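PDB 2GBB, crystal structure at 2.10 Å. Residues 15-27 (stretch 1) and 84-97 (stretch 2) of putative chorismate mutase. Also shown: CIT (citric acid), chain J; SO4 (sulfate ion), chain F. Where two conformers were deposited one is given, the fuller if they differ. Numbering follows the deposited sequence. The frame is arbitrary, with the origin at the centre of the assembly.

Stretch 1 15-27: SYMKDVAGYKAEN
Stretch 2 (84-97) PEPGWQPKPLDDVR

A helix runs through Lys18 and Asp19 to Glu26, with backbone hydrogen bonds of 2.9 to 3.0 Å from Ala21 N to Met17 O through Glu26 N to Gly22 O. Met17 is selenomethionine. Stretch 2 begins as loop. A type II beta turn runs from Glu85 to Trp88, closed by Trp88 N to Glu85 O at 3.1 Å. Gly87 sits in it with phi/psi of 56/14. Gln89, Pro90, Lys91 and Pro92 are extended, with phi from -126 to -58 and psi from 134 to 157. Pro92 is the N-cap of a helix that starts at Leu93 and continues past Arg97. The two helices run nearly antiparallel, at 152°, and their axes approach to 9.9 Å. Two CA pairs set the register: Asp19 CA to Pro90 CA, 4.6 Å, and Tyr16 CA to Val96 CA, 6.6 Å. The contact buries 770 Å², both sides summed.

Two polar links cross the contact. Lys18 is extended (chi1 to chi4 all t), which carries its amine out to the turn. Lys18 NZ forms a salt bridge with Glu85 OE1 at 2.7 Å; Glu85 is m, then t. Lys18 NZ also donates to sulfate O1 at 3.1 Å and sulfate O2 at 3.0 Å. The second link joins a side chain to the backbone. Asp19 (chi1 -74°, m) accepts from Lys91 N at OD1, 2.9 Å, with a nearly straight angle of 169°. This ties the extended segment to the helix, and Asp19 OD1 also lies 3.3 Å from Pro90 CA.

Lys18 also packs on an aromatic face. Trp88 has chi1 168° (t) and chi2 83°. Lys18 NZ lies 4.1 Å from the centroid of the Trp88 five-membered ring, 5° off the normal, a cation-pi contact. Lys18 CE lies 3.8 Å from the centroid of the Trp88 six-membered ring, a CH-pi contact over the face. At the ring edge, Trp88 CZ3 is 3.9 Å from Gly22 CA. Gly22 leaves room there: an ideal CB on Gly22 would lie 2.6 Å from Trp88 CH2, a clash.

Tyr23 (chi1 156°, t; chi2 79°) offers a ring face to Leu93. Leu93 CG sits 3.5 Å from the Tyr23 ring centroid, 3° off the normal. Tyr23 CZ to Leu93 CD1 is 3.6 Å.

Val96 (chi1 171°, t) makes the apolar contacts nearer the start of stretch 1. Val96 CG1 is 3.7 Å from Val20 CG2 and 4.0 Å from Tyr16 CB. Val96 CG2 is 3.8 Å from Asp19 CB. Tyr16 is m and Val20 is t.

Pro90 points its CB toward the helix. Pro90 CG is 3.7 Å from Gly22 C and 3.6 Å from Glu26 OE1, and Pro90 CB is 3.8 Å from Tyr23 N.

Citrate contacts both stretches. Arg97 NE donates to citrate O1 at 2.9 Å, and Arg97 NH2 donates to citrate O2 at 2.9 Å. Lys24 NZ makes a weak hydrogen bond to citrate O6 at 3.1 Å.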

# COMPACT_ATOMS: atom_id res chain seq x y z
N SER A 15 -6.73 13.84 5.63
CA SER A 15 -7.59 13.06 6.56
C SER A 15 -8.74 12.29 5.86
O SER A 15 -9.32 11.43 6.45
CB SER A 15 -8.20 13.97 7.65
OG SER A 15 -9.08 14.89 7.03
N TYR A 16 -9.08 12.64 4.63
CA TYR A 16 -10.10 11.95 3.83
C TYR A 16 -9.61 10.71 3.09
O TYR A 16 -10.38 10.02 2.47
CB TYR A 16 -10.72 12.92 2.81
CG TYR A 16 -11.59 13.90 3.52
CD1 TYR A 16 -12.81 13.48 4.08
CD2 TYR A 16 -11.20 15.23 3.72
CE1 TYR A 16 -13.62 14.35 4.83
CE2 TYR A 16 -12.03 16.13 4.44
CZ TYR A 16 -13.22 15.66 5.00
OH TYR A 16 -14.04 16.52 5.75
N MSE A 17 -8.32 10.44 3.12
CA MSE A 17 -7.77 9.44 2.21
C MSE A 17 -7.98 8.01 2.69
O MSE A 17 -7.98 7.05 1.89
CB MSE A 17 -6.30 9.73 1.97
CG MSE A 17 -6.10 11.08 1.27
SE MSE A 17 -7.14 11.22 -0.37
CE MSE A 17 -6.79 13.05 -0.64
N LYS A 18 -8.20 7.87 4.00
CA LYS A 18 -8.65 6.58 4.53
C LYS A 18 -9.98 6.22 3.90
O LYS A 18 -10.14 5.08 3.47
CB LYS A 18 -8.71 6.55 6.06
CG LYS A 18 -9.08 5.13 6.60
CD LYS A 18 -9.47 5.18 8.07
CE LYS A 18 -9.69 3.78 8.68
NZ LYS A 18 -9.80 3.98 10.18
N ASP A 19 -10.92 7.16 3.78
CA ASP A 19 -12.19 6.85 3.10
C ASP A 19 -12.02 6.47 1.65
O ASP A 19 -12.75 5.59 1.16
CB ASP A 19 -13.15 8.02 3.13
CG ASP A 19 -13.76 8.22 4.52
OD1 ASP A 19 -14.57 7.39 4.93
OD2 ASP A 19 -13.38 9.17 5.19
N VAL A 20 -11.09 7.15 0.95
CA VAL A 20 -10.86 6.85 -0.48
C VAL A 20 -10.28 5.45 -0.59
O VAL A 20 -10.74 4.66 -1.40
CB VAL A 20 -9.94 7.90 -1.17
CG1 VAL A 20 -9.70 7.55 -2.66
CG2 VAL A 20 -10.52 9.36 -1.04
N ALA A 21 -9.32 5.11 0.28
CA ALA A 21 -8.71 3.79 0.34
C ALA A 21 -9.77 2.74 0.60
O ALA A 21 -9.73 1.65 -0.02
CB ALA A 21 -7.65 3.73 1.48
N GLY A 22 -10.69 3.03 1.53
CA GLY A 22 -11.77 2.07 1.87
C GLY A 22 -12.72 1.85 0.72
O GLY A 22 -13.13 0.71 0.47
N TYR A 23 -13.11 2.93 0.03
CA TYR A 23 -13.92 2.87 -1.22
C TYR A 23 -13.24 1.96 -2.27
O TYR A 23 -13.86 1.05 -2.90
CB TYR A 23 -14.11 4.32 -1.76
CG TYR A 23 -14.39 4.36 -3.25
CD1 TYR A 23 -15.67 4.07 -3.72
CD2 TYR A 23 -13.36 4.60 -4.18
CE1 TYR A 23 -15.95 4.03 -5.07
CE2 TYR A 23 -13.62 4.56 -5.56
CZ TYR A 23 -14.94 4.30 -5.98
OH TYR A 23 -15.28 4.22 -7.31
N LYS A 24 -11.93 2.16 -2.45
CA LYS A 24 -11.19 1.39 -3.43
C LYS A 24 -11.08 -0.10 -3.05
O LYS A 24 -11.27 -0.99 -3.87
CB LYS A 24 -9.81 2.05 -3.65
CG LYS A 24 -9.95 3.34 -4.51
CD LYS A 24 -8.59 4.12 -4.60
CE LYS A 24 -8.71 5.41 -5.43
NZ LYS A 24 -7.26 6.03 -5.38
N ALA A 25 -10.76 -0.38 -1.79
CA ALA A 25 -10.61 -1.77 -1.32
C ALA A 25 -11.91 -2.53 -1.48
O ALA A 25 -11.89 -3.64 -1.99
CB ALA A 25 -10.13 -1.80 0.19
N GLU A 26 -13.02 -1.92 -1.07
CA GLU A 26 -14.40 -2.45 -1.19
C GLU A 26 -14.69 -2.88 -2.62
O GLU A 26 -15.40 -3.86 -2.91
CB GLU A 26 -15.33 -1.26 -0.90
CG GLU A 26 -16.66 -1.46 -0.27
CD GLU A 26 -17.16 -0.13 0.38
OE1 GLU A 26 -17.62 -0.21 1.56
OE2 GLU A 26 -17.10 1.00 -0.28
N ASN A 27 -14.17 -2.10 -3.55
CA ASN A 27 -14.53 -2.31 -4.96
C ASN A 27 -13.43 -3.00 -5.74
O ASN A 27 -13.53 -3.13 -6.95
CB ASN A 27 -14.91 -0.95 -5.59
CG ASN A 27 -16.22 -0.51 -5.11
OD1 ASN A 27 -17.23 -1.13 -5.44
ND2 ASN A 27 -16.25 0.54 -4.25
N PRO A 84 -8.67 -6.21 9.15
CA PRO A 84 -9.71 -5.52 8.33
C PRO A 84 -10.81 -4.60 8.93
O PRO A 84 -11.86 -4.45 8.29
CB PRO A 84 -10.39 -6.67 7.60
CG PRO A 84 -10.23 -7.86 8.52
CD PRO A 84 -9.03 -7.60 9.43
N GLU A 85 -10.62 -3.97 10.08
CA GLU A 85 -11.57 -2.88 10.51
C GLU A 85 -13.08 -3.01 10.14
O GLU A 85 -13.65 -2.10 9.53
CB GLU A 85 -11.07 -1.53 9.99
CG GLU A 85 -10.05 -0.91 10.85
CD GLU A 85 -9.74 0.52 10.45
OE1 GLU A 85 -10.43 1.44 10.96
OE2 GLU A 85 -8.79 0.71 9.64
N PRO A 86 -13.76 -4.12 10.54
CA PRO A 86 -15.16 -4.28 10.12
C PRO A 86 -16.05 -3.26 10.85
O PRO A 86 -15.72 -2.84 11.96
CB PRO A 86 -15.51 -5.73 10.55
CG PRO A 86 -14.21 -6.38 10.89
CD PRO A 86 -13.33 -5.24 11.39
N GLY A 87 -17.15 -2.83 10.25
CA GLY A 87 -17.89 -1.71 10.88
C GLY A 87 -17.13 -0.39 11.17
O GLY A 87 -17.62 0.44 11.95
N TRP A 88 -15.93 -0.21 10.59
CA TRP A 88 -15.57 1.11 10.07
C TRP A 88 -15.98 1.02 8.63
O TRP A 88 -15.64 0.08 7.94
CB TRP A 88 -14.08 1.46 10.13
CG TRP A 88 -13.77 2.74 9.31
CD1 TRP A 88 -13.92 4.02 9.72
CD2 TRP A 88 -13.30 2.82 7.94
NE1 TRP A 88 -13.57 4.90 8.72
CE2 TRP A 88 -13.19 4.19 7.61
CE3 TRP A 88 -12.98 1.86 6.96
CZ2 TRP A 88 -12.75 4.64 6.36
CZ3 TRP A 88 -12.54 2.31 5.70
CH2 TRP A 88 -12.44 3.69 5.41
N GLN A 89 -16.75 2.00 8.17
CA GLN A 89 -17.20 2.01 6.79
C GLN A 89 -16.83 3.34 6.12
O GLN A 89 -16.89 4.40 6.73
CB GLN A 89 -18.73 1.82 6.78
CG GLN A 89 -19.55 2.81 5.90
CD GLN A 89 -20.24 2.16 4.71
OE1 GLN A 89 -21.22 1.43 4.86
NE2 GLN A 89 -19.75 2.46 3.51
N PRO A 90 -16.33 3.27 4.87
CA PRO A 90 -16.01 4.50 4.18
C PRO A 90 -17.27 5.34 3.86
O PRO A 90 -18.33 4.80 3.60
CB PRO A 90 -15.33 4.02 2.90
CG PRO A 90 -15.77 2.63 2.72
CD PRO A 90 -15.99 2.08 4.09
N LYS A 91 -17.13 6.64 3.92
CA LYS A 91 -18.17 7.56 3.47
C LYS A 91 -18.42 7.45 1.95
O LYS A 91 -17.55 6.98 1.23
CB LYS A 91 -17.79 9.00 3.89
CG LYS A 91 -17.99 9.22 5.41
CD LYS A 91 -17.45 10.59 5.86
CE LYS A 91 -17.12 10.60 7.38
NZ LYS A 91 -16.49 11.93 7.79
N PRO A 92 -19.62 7.85 1.46
CA PRO A 92 -19.88 7.78 0.01
C PRO A 92 -18.85 8.60 -0.78
O PRO A 92 -18.56 9.75 -0.43
CB PRO A 92 -21.25 8.44 -0.13
CG PRO A 92 -21.90 8.27 1.14
CD PRO A 92 -20.79 8.43 2.17
N LEU A 93 -18.31 8.02 -1.85
CA LEU A 93 -17.20 8.62 -2.59
C LEU A 93 -17.47 10.06 -2.97
O LEU A 93 -16.60 10.92 -2.84
CB LEU A 93 -16.96 7.87 -3.89
CG LEU A 93 -15.60 7.72 -4.60
CD1 LEU A 93 -15.76 7.78 -6.11
CD2 LEU A 93 -14.49 8.60 -4.12
N ASP A 94 -18.65 10.30 -3.51
CA ASP A 94 -18.91 11.62 -4.09
C ASP A 94 -18.84 12.68 -3.00
O ASP A 94 -18.35 13.78 -3.22
CB ASP A 94 -20.29 11.64 -4.74
CG ASP A 94 -20.47 12.83 -5.66
OD1 ASP A 94 -20.05 12.75 -6.86
OD2 ASP A 94 -21.10 13.83 -5.19
N ASP A 95 -19.35 12.35 -1.82
CA ASP A 95 -19.23 13.25 -0.68
C ASP A 95 -17.74 13.49 -0.26
O ASP A 95 -17.34 14.60 0.13
CB ASP A 95 -19.95 12.65 0.53
CG ASP A 95 -21.45 12.47 0.33
OD1 ASP A 95 -21.96 12.78 -0.77
OD2 ASP A 95 -22.09 12.01 1.31
N VAL A 96 -16.96 12.43 -0.25
CA VAL A 96 -15.55 12.53 0.15
C VAL A 96 -14.77 13.43 -0.83
O VAL A 96 -14.00 14.32 -0.43
CB VAL A 96 -14.94 11.09 0.22
CG1 VAL A 96 -13.43 11.14 0.41
CG2 VAL A 96 -15.58 10.33 1.36
N ARG A 97 -14.98 13.17 -2.12
CA ARG A 97 -14.28 13.90 -3.16
C ARG A 97 -14.67 15.37 -3.24
O ARG A 97 -13.85 16.17 -3.64
CB ARG A 97 -14.48 13.22 -4.50
CG ARG A 97 -13.57 12.00 -4.64
CD ARG A 97 -13.57 11.44 -6.05
NE ARG A 97 -12.48 10.47 -6.16
CZ ARG A 97 -12.38 9.55 -7.12
NH1 ARG A 97 -13.34 9.42 -8.07
NH2 ARG A 97 -11.33 8.71 -7.08
C1 CIT J . -8.92 10.36 -5.00
O1 CIT J . -9.95 11.07 -4.98
O2 CIT J . -8.91 9.27 -5.62
C2 CIT J . -7.66 10.81 -4.28
C3 CIT J . -6.53 11.11 -5.25
O7 CIT J . -6.95 12.08 -6.27
C4 CIT J . -5.37 11.70 -4.45
C5 CIT J . -5.58 13.18 -4.22
O3 CIT J . -6.58 13.78 -4.75
O4 CIT J . -4.75 13.84 -3.50
C6 CIT J . -6.10 9.86 -6.03
O5 CIT J . -6.10 9.90 -7.30
O6 CIT J . -5.79 8.78 -5.43
S SO4 F . -6.99 5.12 12.00
O1 SO4 F . -6.81 4.59 10.66
O2 SO4 F . -8.31 5.72 12.09
O3 SO4 F . -6.87 4.03 12.97
O4 SO4 F . -5.97 6.11 12.30